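Long-range contacts in uncharacterized protein (Bacteroides caccae, PDB 3NO2), which is of unknown function but folds as a six-bladed beta-propeller, probably related to Mal s 1 allergen-like proteins: residues T81-P86 and Q129-K134; S99-V104 and T114-G119; K135-V140 and E150-G155. All coordinates share one frame; numbering follows the deposited sequence.

Contact 1. Residues T81-P86 and Q129-K134; sequences TARILP and QINKNK
Arg-83 reaches across to the 129-134 segment and closes on a single backbone oxygen, Ile-130 O, with two nitrogens of its guanidinium, side-on. NE is the closer donor, 2.8 Å from Ile-130 O, and lies in the carbonyl plane on a lone pair; NH2, 3.1 Å from the same Ile-130 O, comes from above that plane. Seen from the arginine, the oxygen sits at the edge of the guanidinium, near its plane. A bend at chi3 (65°) places NE for this grip. A third hydrogen bond, almost straight at 175°, runs from Ile-130 N to Thr-81 OG1 (2.9 Å), and the same hydroxyl also bonds to Arg-128 O.

In this six-bladed beta-propeller the two segments belong to successive blades: 81-84 lies in the innermost strand of one, and 131-132 begins the next; the contact's centre lies about 9 Å from the centre of the chain. They run in roughly the same direction, yet no backbone-to-backbone hydrogen bond joins the two segments, so side chains bridge the blades.

Stacking adds to the polar grip. The Asn-131 amide lies over one guanidinium face, planes 7° apart, with its CG 3.4 Å from Arg-83 CZ. Asn-131 OD1 accepts from Lys-132 N, and ND2 bonds to Ser-170 O in the following blade.

Apolar contact is thinner: Leu-85 CD2 meets Lys-132 CB at 3.9 Å, while the extended lysine chain carries NZ to a salt bridge with Glu-103.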
loop_
_atom_site.group_PDB
_atom_site.type_symbol
_atom_site.label_atom_id
_atom_site.label_comp_id
_atom_site.label_asym_id
_atom_site.label_seq_id
_atom_site.Cartn_x
_atom_site.Cartn_y
_atom_site.Cartn_z
ATOM N N THR A 81 3.028 4.739 -5.565
ATOM C CA THR A 81 3.803 4.351 -4.412
ATOM C C THR A 81 4.195 5.567 -3.611
ATOM O O THR A 81 4.616 6.572 -4.170
ATOM C CB THR A 81 5.108 3.650 -4.863
ATOM O OG1 THR A 81 4.834 2.424 -5.558
ATOM C CG2 THR A 81 6.055 3.340 -3.709
ATOM N N ALA A 82 4.116 5.446 -2.293
ATOM C CA ALA A 82 4.627 6.465 -1.367
ATOM C C ALA A 82 4.798 5.801 0.008
ATOM O O ALA A 82 3.807 5.543 0.681
ATOM C CB ALA A 82 3.696 7.644 -1.307
ATOM N N ARG A 83 6.027 5.533 0.426
ATOM C CA ARG A 83 6.312 4.903 1.719
ATOM C C ARG A 83 7.526 5.570 2.343
ATOM O O ARG A 83 8.303 6.253 1.682
ATOM C CB ARG A 83 6.523 3.395 1.585
ATOM C CG ARG A 83 7.771 3.048 0.791
ATOM C CD ARG A 83 8.095 1.585 0.826
ATOM N NE ARG A 83 7.091 0.770 0.177
ATOM C CZ ARG A 83 6.241 -0.045 0.785
ATOM N NH1 ARG A 83 6.255 -0.182 2.099
ATOM N NH2 ARG A 83 5.418 -0.763 0.063
ATOM N N ILE A 84 7.688 5.361 3.646
ATOM C CA ILE A 84 8.901 5.725 4.367
ATOM C C ILE A 84 9.718 4.468 4.585
ATOM O O ILE A 84 9.216 3.465 5.146
ATOM C CB ILE A 84 8.560 6.420 5.678
ATOM C CG1 ILE A 84 7.752 7.697 5.432
ATOM C CG2 ILE A 84 9.856 6.670 6.498
ATOM C CD1 ILE A 84 8.475 8.831 4.686
ATOM N N LEU A 85 10.951 4.492 4.095
ATOM C CA LEU A 85 11.852 3.380 4.218
ATOM C C LEU A 85 12.412 3.296 5.659
ATOM O O LEU A 85 12.346 4.262 6.413
ATOM C CB LEU A 85 13.026 3.585 3.269
ATOM C CG LEU A 85 12.677 3.571 1.783
ATOM C CD1 LEU A 85 13.888 3.980 0.977
ATOM C CD2 LEU A 85 12.131 2.187 1.359
ATOM N N PRO A 86 12.917 2.129 6.032
ATOM C CA PRO A 86 13.579 2.019 7.359
ATOM C C PRO A 86 14.652 3.058 7.637
ATOM O O PRO A 86 14.814 3.431 8.815
ATOM C CB PRO A 86 14.164 0.609 7.332
ATOM C CG PRO A 86 13.246 -0.156 6.389
ATOM C CD PRO A 86 12.791 0.847 5.336
ATOM N N GLN A 129 1.949 -0.385 -4.925
ATOM C CA GLN A 129 2.951 -0.136 -3.891
ATOM C C GLN A 129 4.225 -0.960 -4.119
ATOM O O GLN A 129 4.281 -2.146 -3.800
ATOM C CB GLN A 129 2.390 -0.490 -2.510
ATOM C CG GLN A 129 1.092 0.208 -2.165
ATOM C CD GLN A 129 0.801 0.180 -0.659
ATOM O OE1 GLN A 129 1.350 -0.636 0.092
ATOM N NE2 GLN A 129 -0.090 1.055 -0.196
ATOM N N ILE A 130 5.243 -0.317 -4.649
ATOM C CA ILE A 130 6.585 -0.850 -4.741
ATOM C C ILE A 130 7.225 -0.819 -3.349
ATOM O O ILE A 130 6.873 0.004 -2.513
ATOM C CB ILE A 130 7.386 -0.046 -5.770
ATOM C CG1 ILE A 130 6.829 -0.288 -7.174
ATOM C CG2 ILE A 130 8.890 -0.369 -5.708
ATOM C CD1 ILE A 130 7.526 0.516 -8.317
ATOM N N ASN A 131 8.125 -1.747 -3.085
ATOM C CA ASN A 131 8.868 -1.832 -1.838
ATOM C C ASN A 131 10.357 -2.092 -2.171
ATOM O O ASN A 131 10.720 -2.322 -3.306
ATOM C CB ASN A 131 8.249 -2.918 -0.924
ATOM C CG ASN A 131 8.471 -2.647 0.543
ATOM O OD1 ASN A 131 9.291 -1.819 0.939
ATOM N ND2 ASN A 131 7.657 -3.299 1.361
ATOM N N LYS A 132 11.205 -1.980 -1.159
ATOM C CA LYS A 132 12.658 -2.119 -1.276
ATOM C C LYS A 132 13.089 -3.263 -0.358
ATOM O O LYS A 132 12.718 -3.253 0.815
ATOM C CB LYS A 132 13.304 -0.812 -0.902
ATOM C CG LYS A 132 14.831 -0.782 -1.154
ATOM C CD LYS A 132 15.424 0.597 -0.836
ATOM C CE LYS A 132 16.892 0.630 -1.141
ATOM N NZ LYS A 132 17.481 1.995 -0.859
ATOM N N ASN A 133 13.868 -4.204 -0.877
ATOM C CA ASN A 133 14.234 -5.376 -0.080
ATOM C C ASN A 133 15.621 -5.162 0.543
ATOM O O ASN A 133 16.236 -4.113 0.397
ATOM C CB ASN A 133 14.130 -6.648 -0.914
ATOM C CG ASN A 133 15.122 -6.732 -2.056
ATOM O OD1 ASN A 133 16.142 -6.047 -2.092
ATOM N ND2 ASN A 133 14.856 -7.674 -2.987
ATOM N N LYS A 134 16.084 -6.177 1.262
ATOM C CA LYS A 134 17.284 -6.037 2.068
ATOM C C LYS A 134 18.534 -5.873 1.215
ATOM O O LYS A 134 19.516 -5.231 1.647
ATOM C CB LYS A 134 17.421 -7.260 2.988
ATOM C CG LYS A 134 18.492 -7.128 4.072
ATOM C CD LYS A 134 18.414 -8.292 5.048
ATOM C CE LYS A 134 19.721 -8.489 5.792
ATOM N NZ LYS A 134 19.846 -9.887 6.303
#

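Contact 2. Residues S99-V104 and T114-G119; sequences STILEV and TEFETG
Ser-99 and Phe-116 form the tightly packed end of this antiparallel strand pair, where the Ser-99 CB lies over one face of the phenylalanine ring. The CB is 3.6 Å from the Phe-116 ring centroid and 17° off its normal, a CH-pi contact displaced toward the rim. Chi1 of 63° sets Phe-116 CG between the backbone N and the carbonyl carbon, and the ring that follows presents one face to Ser-99 CB, while its CE1 comes 3.7 Å from Ile-101 CD1. Ser-99, Ile-101, Thr-114 and Phe-116 share one face of the sheet, turned toward strand 138-142 of the next blade.

The backbone pairing is equally close. Ile-101 N to Thr-114 O (2.8 Å) and Thr-114 N to Ile-101 O frame one hydrogen-bonded pair; at Ser-99, Phe-116 N gives a sound bond to Ser-99 O, but the return from Ser-99 N is weak, bent to 121°. These strands, 99-104 and 110-116, are the outer two of a four-stranded propeller blade.

On the other face the contact is looser. Thr-100 and Glu-115 lie side by side, with Thr-100 OG1 4.0 Å from Glu-115 CG, and water 2 joins Thr-100 OG1 to Glu-115 OE2. Beyond the strand, water 1 donates to Ser-99 OG, which also bonds Gln-126, and accepts from Thr-118 N. Carbon packing thus fills the face toward the next blade, while polar side chains, Ser-99 at the strand end and Thr-100 with Glu-115 opposite, are linked across the contact through water.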
loop_
_atom_site.group_PDB
_atom_site.type_symbol
_atom_site.label_atom_id
_atom_site.label_comp_id
_atom_site.label_asym_id
_atom_site.label_seq_id
_atom_site.Cartn_x
_atom_site.Cartn_y
_atom_site.Cartn_z
ATOM N N SER A 99 8.435 3.438 -16.185
ATOM C CA SER A 99 8.128 3.440 -14.762
ATOM C C SER A 99 9.297 4.040 -14.021
ATOM O O SER A 99 10.456 3.764 -14.383
ATOM C CB SER A 99 7.881 2.043 -14.244
ATOM O OG SER A 99 6.837 1.340 -14.955
ATOM N N THR A 100 9.038 4.843 -12.999
ATOM C CA THR A 100 10.138 5.549 -12.317
ATOM C C THR A 100 9.965 5.435 -10.808
ATOM O O THR A 100 8.881 5.675 -10.277
ATOM C CB THR A 100 10.138 7.022 -12.704
ATOM O OG1 THR A 100 10.259 7.134 -14.140
ATOM C CG2 THR A 100 11.275 7.771 -12.076
ATOM N N ILE A 101 11.052 5.088 -10.125
ATOM C CA ILE A 101 11.161 5.061 -8.671
ATOM C C ILE A 101 12.120 6.165 -8.247
ATOM O O ILE A 101 13.191 6.334 -8.864
ATOM C CB ILE A 101 11.701 3.696 -8.214
ATOM C CG1 ILE A 101 10.740 2.571 -8.565
ATOM C CG2 ILE A 101 12.053 3.701 -6.708
ATOM C CD1 ILE A 101 11.402 1.168 -8.566
ATOM N N LEU A 102 11.753 6.928 -7.238
ATOM C CA LEU A 102 12.612 7.956 -6.627
ATOM C C LEU A 102 12.700 7.704 -5.143
ATOM O O LEU A 102 11.691 7.424 -4.473
ATOM C CB LEU A 102 12.027 9.344 -6.844
ATOM C CG LEU A 102 11.759 9.792 -8.280
ATOM C CD1 LEU A 102 10.976 11.138 -8.247
ATOM C CD2 LEU A 102 13.102 9.903 -9.104
ATOM N N GLU A 103 13.907 7.833 -4.593
ATOM C CA GLU A 103 14.085 7.979 -3.146
ATOM C C GLU A 103 14.313 9.448 -2.888
ATOM O O GLU A 103 15.031 10.112 -3.645
ATOM C CB GLU A 103 15.237 7.100 -2.634
ATOM C CG GLU A 103 14.921 5.643 -2.828
ATOM C CD GLU A 103 15.916 4.675 -2.280
ATOM O OE1 GLU A 103 16.755 5.084 -1.442
ATOM O OE2 GLU A 103 15.855 3.478 -2.646
ATOM N N VAL A 104 13.702 9.977 -1.848
ATOM C CA VAL A 104 13.579 11.425 -1.655
ATOM C C VAL A 104 13.817 11.723 -0.179
ATOM O O VAL A 104 13.371 10.971 0.697
ATOM C CB VAL A 104 12.168 11.928 -2.047
ATOM C CG1 VAL A 104 12.001 13.434 -1.907
ATOM C CG2 VAL A 104 11.844 11.464 -3.513
ATOM N N THR A 114 15.476 5.317 -10.353
ATOM C CA THR A 114 15.491 4.109 -11.146
ATOM C C THR A 114 14.391 4.148 -12.169
ATOM O O THR A 114 13.244 4.481 -11.838
ATOM C CB THR A 114 15.296 2.890 -10.212
ATOM O OG1 THR A 114 16.400 2.860 -9.290
ATOM C CG2 THR A 114 15.177 1.536 -11.004
ATOM N N GLU A 115 14.700 3.851 -13.418
ATOM C CA GLU A 115 13.731 3.739 -14.493
ATOM C C GLU A 115 13.695 2.307 -15.017
ATOM O O GLU A 115 14.749 1.663 -15.165
ATOM C CB GLU A 115 14.077 4.679 -15.636
ATOM C CG GLU A 115 13.953 6.145 -15.281
ATOM C CD GLU A 115 14.342 7.096 -16.416
ATOM O OE1 GLU A 115 15.089 6.672 -17.310
ATOM O OE2 GLU A 115 13.923 8.249 -16.400
ATOM N N PHE A 116 12.506 1.803 -15.338
ATOM C CA PHE A 116 12.374 0.485 -15.932
ATOM C C PHE A 116 11.108 0.476 -16.776
ATOM O O PHE A 116 10.151 1.213 -16.531
ATOM C CB PHE A 116 12.367 -0.601 -14.845
ATOM C CG PHE A 116 11.196 -0.521 -13.877
ATOM C CD1 PHE A 116 11.207 0.361 -12.824
ATOM C CD2 PHE A 116 10.116 -1.370 -14.008
ATOM C CE1 PHE A 116 10.149 0.446 -11.948
ATOM C CE2 PHE A 116 9.059 -1.289 -13.107
ATOM C CZ PHE A 116 9.084 -0.383 -12.093
ATOM N N GLU A 117 11.100 -0.379 -17.775
ATOM C CA GLU A 117 9.940 -0.593 -18.614
ATOM C C GLU A 117 9.335 -1.968 -18.349
ATOM O O GLU A 117 10.020 -3.015 -18.355
ATOM C CB GLU A 117 10.307 -0.432 -20.089
ATOM C CG GLU A 117 9.177 -0.713 -21.055
ATOM C CD GLU A 117 7.912 0.112 -20.781
ATOM O OE1 GLU A 117 8.051 1.306 -20.580
ATOM O OE2 GLU A 117 6.811 -0.500 -20.745
ATOM N N THR A 118 8.033 -1.957 -18.065
ATOM C CA THR A 118 7.306 -3.165 -17.720
ATOM C C THR A 118 6.772 -3.907 -18.916
ATOM O O THR A 118 6.414 -5.079 -18.782
ATOM C CB THR A 118 6.082 -2.853 -16.829
ATOM O OG1 THR A 118 5.178 -1.956 -17.501
ATOM C CG2 THR A 118 6.524 -2.262 -15.463
ATOM N N GLY A 119 6.609 -3.215 -20.015
ATOM C CA GLY A 119 5.934 -3.816 -21.182
ATOM C C GLY A 119 4.410 -3.696 -21.112
ATOM O O GLY A 119 3.710 -4.079 -22.070
HETATM O O HOH W 1 6.681 0.510 -17.535
HETATM O O HOH W 2 11.568 9.117 -15.452
#

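Contact 3. Residues K135-V140 and E150-G155; sequences KGNYLV and EIAPNG
Asn-137 ND2 donates to Glu-150 OE2 (2.9 Å) from an amide turned 36° from the carboxylate; in the glutamate conformer described here, the bond uses the anti lone pair, which points away from OE1. The carboxylate oxygen stands 21° out of the amide plane. At the other branch of the amide, Asn-137 OD1 lies 3.4 Å from Pro-153 CD. The Tyr-138 ring is approached obliquely by Ile-151 O and Pro-153 CA; its hydroxyl bonds to Glu-103 of the preceding blade.

These groups sit at the open end of a beta hairpin, strands 138-142 and 147-151, the middle pair of a four-stranded propeller blade. Tyr-138 and Ile-151 form its antiparallel hydrogen-bonded pair, with Tyr-138 N to Ile-151 O at 2.9 Å, and the reciprocal bond from Ile-151 N to Tyr-138 O at 2.8 Å. Leu-139 and Glu-150 are the non-hydrogen-bonded pair that follows, and the leucine CD2 rests against the glutamate CG.

Glu-150 CG is anti to the backbone N (chi1 -171°), which sets it 3.8 Å from Asn-137 CB; the extended chain carries the carboxylate on to the amide. OE2 also receives a weak hydrogen bond from Asn-133.

On the Tyr-138 face, Val-140 CG2 packs on Ile-151 CG1. Past the paired strands, a type I turn from Ala-152 to Gly-155 begins, and Pro-153 CG ends 3.7 Å from Gly-136 O.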
loop_
_atom_site.group_PDB
_atom_site.type_symbol
_atom_site.label_atom_id
_atom_site.label_comp_id
_atom_site.label_asym_id
_atom_site.label_seq_id
_atom_site.Cartn_x
_atom_site.Cartn_y
_atom_site.Cartn_z
ATOM N N LYS A 135 18.531 -6.460 0.021
ATOM C CA LYS A 135 19.646 -6.279 -0.922
ATOM C C LYS A 135 19.661 -4.916 -1.622
ATOM O O LYS A 135 20.588 -4.599 -2.368
ATOM C CB LYS A 135 19.635 -7.377 -1.988
ATOM C CG LYS A 135 20.144 -8.727 -1.488
ATOM C CD LYS A 135 20.024 -9.796 -2.581
ATOM C CE LYS A 135 20.743 -11.094 -2.205
ATOM N NZ LYS A 135 22.191 -11.059 -2.545
ATOM N N GLY A 136 18.626 -4.105 -1.405
ATOM C CA GLY A 136 18.526 -2.775 -1.990
ATOM C C GLY A 136 17.885 -2.725 -3.360
ATOM O O GLY A 136 17.864 -1.677 -4.019
ATOM N N ASN A 137 17.262 -3.835 -3.763
ATOM C CA ASN A 137 16.486 -3.891 -4.994
ATOM C C ASN A 137 15.012 -3.615 -4.702
ATOM O O ASN A 137 14.586 -3.530 -3.558
ATOM C CB ASN A 137 16.623 -5.265 -5.634
ATOM C CG ASN A 137 18.085 -5.610 -5.899
ATOM O OD1 ASN A 137 18.878 -4.757 -6.330
ATOM N ND2 ASN A 137 18.436 -6.882 -5.628
ATOM N N TYR A 138 14.251 -3.427 -5.783
ATOM C CA TYR A 138 12.854 -3.042 -5.655
ATOM C C TYR A 138 11.934 -4.177 -6.014
ATOM O O TYR A 138 12.142 -4.839 -7.059
ATOM C CB TYR A 138 12.561 -1.808 -6.523
ATOM C CG TYR A 138 13.450 -0.653 -6.127
ATOM C CD1 TYR A 138 13.259 -0.008 -4.918
ATOM C CD2 TYR A 138 14.457 -0.186 -6.955
ATOM C CE1 TYR A 138 14.082 1.074 -4.537
ATOM C CE2 TYR A 138 15.292 0.880 -6.591
ATOM C CZ TYR A 138 15.078 1.504 -5.388
ATOM O OH TYR A 138 15.896 2.581 -5.021
ATOM N N LEU A 139 10.899 -4.375 -5.209
ATOM C CA LEU A 139 9.886 -5.404 -5.463
ATOM C C LEU A 139 8.670 -4.697 -6.063
ATOM O O LEU A 139 8.055 -3.808 -5.426
ATOM C CB LEU A 139 9.491 -6.129 -4.189
ATOM C CG LEU A 139 10.603 -6.941 -3.544
ATOM C CD1 LEU A 139 10.119 -7.585 -2.231
ATOM C CD2 LEU A 139 11.094 -8.029 -4.527
ATOM N N VAL A 140 8.341 -5.079 -7.289
ATOM C CA VAL A 140 7.338 -4.398 -8.086
ATOM C C VAL A 140 6.220 -5.387 -8.412
ATOM O O VAL A 140 6.378 -6.253 -9.306
ATOM C CB VAL A 140 7.917 -3.859 -9.378
ATOM C CG1 VAL A 140 6.846 -3.082 -10.173
ATOM C CG2 VAL A 140 9.208 -3.007 -9.111
ATOM N N GLU A 150 11.596 -8.294 -9.425
ATOM C CA GLU A 150 12.652 -7.708 -8.616
ATOM C C GLU A 150 13.539 -6.919 -9.573
ATOM O O GLU A 150 14.074 -7.472 -10.543
ATOM C CB GLU A 150 13.445 -8.771 -7.861
ATOM C CG GLU A 150 14.424 -8.160 -6.834
ATOM C CD GLU A 150 15.192 -9.192 -6.030
ATOM O OE1 GLU A 150 14.643 -10.289 -5.791
ATOM O OE2 GLU A 150 16.352 -8.903 -5.643
ATOM N N ILE A 151 13.630 -5.612 -9.347
ATOM C CA ILE A 151 14.289 -4.654 -10.250
ATOM C C ILE A 151 15.515 -4.062 -9.519
ATOM O O ILE A 151 15.407 -3.550 -8.401
ATOM C CB ILE A 151 13.300 -3.536 -10.636
ATOM C CG1 ILE A 151 12.064 -4.083 -11.384
ATOM C CG2 ILE A 151 14.022 -2.442 -11.509
ATOM C CD1 ILE A 151 12.388 -4.761 -12.628
ATOM N N ALA A 152 16.685 -4.118 -10.141
ATOM C CA ALA A 152 17.872 -3.500 -9.583
ATOM C C ALA A 152 17.794 -1.963 -9.655
ATOM O O ALA A 152 17.045 -1.410 -10.447
ATOM C CB ALA A 152 19.082 -3.990 -10.377
ATOM N N PRO A 153 18.665 -1.286 -8.901
ATOM C CA PRO A 153 18.635 0.178 -9.003
ATOM C C PRO A 153 18.922 0.739 -10.368
ATOM O O PRO A 153 18.441 1.845 -10.670
ATOM C CB PRO A 153 19.675 0.628 -8.001
ATOM C CG PRO A 153 19.701 -0.450 -6.985
ATOM C CD PRO A 153 19.480 -1.746 -7.782
ATOM N N ASN A 154 19.648 0.003 -11.238
ATOM C CA ASN A 154 19.841 0.494 -12.610
ATOM C C ASN A 154 18.723 0.151 -13.536
ATOM O O ASN A 154 18.768 0.461 -14.723
ATOM C CB ASN A 154 21.189 0.071 -13.164
ATOM C CG ASN A 154 21.286 -1.411 -13.436
ATOM O OD1 ASN A 154 20.387 -2.173 -13.103
ATOM N ND2 ASN A 154 22.422 -1.851 -14.027
ATOM N N GLY A 155 17.688 -0.519 -13.026
ATOM C CA GLY A 155 16.542 -0.892 -13.835
ATOM C C GLY A 155 16.551 -2.333 -14.361
ATOM O O GLY A 155 15.550 -2.782 -14.937
#

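From the N terminus, the chain enters contact 1 at 81-86, on the innermost strand of one blade. It then forms contact 2 within that blade's outer hairpin, and only at 129-134 does it return to close contact 1; contact 2 therefore nests within the larger loop. Contact 3 follows in series, closing the middle hairpin of the next blade, whose first strand is 131-132. Contact 1 thus joins two blades, while contacts 2 and 3 each knit one. Further polar links cross the interface between the blades at Glu-103, and Thr-114 OG1 lies 2.7 Å from Pro-153 O, probably hydrogen-bonded.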